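Local coordinates for outer membrane porin protein 32 (Delftia acidovorans, PDB 2FGQ) that forms anion-selective channels across the bacterial outer membrane as a homotrimeric porin and binds malate, at the interface of chains A and B. Coordinates in Å, arbitrary orientation; residue numbers count along the deposited sequence, not the author numbering. Chains: chain A/B, Outer membrane porin protein 32.

The interface of chains A and B. Residues chain A 91-92, 135-137; chain B 29, 63-66.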
# COMPACT_ATOMS: atom_id res chain seq x y z
N GLY A 91 6.29 -18.21 2.97
CA GLY A 91 5.53 -17.04 2.58
C GLY A 91 4.99 -17.10 1.17
O GLY A 91 5.34 -17.98 0.34
N ARG A 92 4.14 -16.15 0.84
CA ARG A 92 3.57 -16.08 -0.48
C ARG A 92 4.67 -15.94 -1.56
O ARG A 92 5.61 -15.16 -1.41
CB ARG A 92 2.64 -14.88 -0.60
CG ARG A 92 1.96 -14.90 -2.00
CD ARG A 92 0.86 -13.98 -2.12
NE ARG A 92 0.42 -13.83 -3.48
CZ ARG A 92 -0.54 -14.55 -4.04
NH1 ARG A 92 -1.10 -15.59 -3.44
NH2 ARG A 92 -0.92 -14.23 -5.26
N ASN A 135 -0.76 -18.38 -1.36
CA ASN A 135 -0.64 -18.00 0.05
C ASN A 135 -0.21 -19.19 0.89
O ASN A 135 -0.42 -20.34 0.52
CB ASN A 135 -2.00 -17.51 0.59
CG ASN A 135 -2.55 -16.26 -0.13
OD1 ASN A 135 -3.79 -16.07 -0.27
ND2 ASN A 135 -1.70 -15.44 -0.54
N ASN A 136 0.39 -18.88 2.02
CA ASN A 136 0.63 -19.89 3.07
C ASN A 136 1.53 -21.00 2.57
O ASN A 136 1.39 -22.16 2.99
CB ASN A 136 -0.69 -20.51 3.51
CG ASN A 136 -1.73 -19.43 3.89
OD1 ASN A 136 -1.40 -18.46 4.59
ND2 ASN A 136 -2.97 -19.57 3.39
N LEU A 137 2.51 -20.62 1.76
CA LEU A 137 3.40 -21.55 1.05
C LEU A 137 4.74 -21.81 1.78
O LEU A 137 5.39 -20.89 2.30
CB LEU A 137 3.65 -20.97 -0.34
CG LEU A 137 4.59 -21.79 -1.24
CD1 LEU A 137 3.96 -23.12 -1.68
CD2 LEU A 137 4.91 -20.95 -2.45
N LEU B 29 0.14 -21.47 7.87
CA LEU B 29 1.31 -20.61 7.85
C LEU B 29 0.81 -19.27 8.40
O LEU B 29 -0.10 -18.69 7.82
CB LEU B 29 1.88 -20.45 6.44
CG LEU B 29 3.30 -19.85 6.43
CD1 LEU B 29 4.31 -20.93 6.80
CD2 LEU B 29 3.62 -19.19 5.13
N GLY B 63 3.53 -11.91 5.79
CA GLY B 63 4.29 -12.69 4.83
C GLY B 63 3.53 -13.86 4.28
O GLY B 63 3.82 -14.30 3.17
N ASP B 64 2.53 -14.35 4.98
CA ASP B 64 1.76 -15.49 4.47
C ASP B 64 0.86 -15.17 3.28
O ASP B 64 0.55 -16.06 2.50
CB ASP B 64 0.98 -16.20 5.58
CG ASP B 64 -0.02 -15.30 6.30
OD1 ASP B 64 0.09 -14.04 6.33
OD2 ASP B 64 -1.02 -15.86 6.84
N ASP B 65 0.46 -13.90 3.13
CA ASP B 65 -0.39 -13.49 2.03
C ASP B 65 0.07 -12.27 1.26
O ASP B 65 -0.69 -11.75 0.44
CB ASP B 65 -1.85 -13.43 2.42
CG ASP B 65 -2.21 -12.21 3.24
OD1 ASP B 65 -1.41 -11.26 3.40
OD2 ASP B 65 -3.36 -12.13 3.72
N GLY B 66 1.32 -11.87 1.44
CA GLY B 66 1.85 -10.74 0.69
C GLY B 66 1.14 -9.44 0.93
O GLY B 66 1.02 -8.65 0.02
O HOH W 1 -2.33 -12.91 -1.49
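A:Asn136 and B:Asp64 meet where two subunits of the porin trimer abut, a loop of chain B that includes B:Asp64 and B:Asp65 fitting against two short loop segments between strands of chain A. The backbone N-H of A:Asn136 gives a hydrogen bond to the main-chain oxygen of B:Asp64, N to O 2.9 Å. A:Asn136 adopts a left-handed helical conformation, which asparagine tolerates better than most residues. Its side chain runs alongside that of B:Asp64, both pointing the same way, with amide and carboxylate planes 53° apart. The amide oxygen OD1 of A:Asn136 lies 3.4 Å from CB of B:Asp64 and also faces the carboxylate OD2, with no hydrogen bond between the two oxygens. B:Asp64 and B:Leu29 contribute to a calcium site, which probably accounts for a carboxylate at this edge of the interface. B:Leu29 supplies the apolar part: its CB packs 3.6 Å from CA of A:Asn136. With CG anti to the backbone N (chi1 -165°), its methyl CD2 packs on the backbone of A:Gly91, whose phi of 127° residues with a CB adopt only with difficulty. Next along, the N-H of A:Arg92 bonds to the carbonyl oxygen of B:Gly63, N to O 3.0 Å, a second bond independent of side-chain identity. The aliphatic stem of A:Arg92 is extended, and its CD packs near the main-chain O of B:Asp65.

B:Asp65 buries more surface than any other residue here, partly against A:Asn135; the two side chains cross obliquely, with ND2 of the amide 3.6 Å from CB of B:Asp65. Asparagine suits this place because its short amide both packs and donates: an alanine here would probably leave the bridging water without its amide donor and open a gap beside CB of B:Asp65. That water, which lies above one face of the A:Arg92 guanidinium, toward its rim, is 2.8 Å from ND2 of A:Asn135 and equally far from the backbone O of B:Asp65.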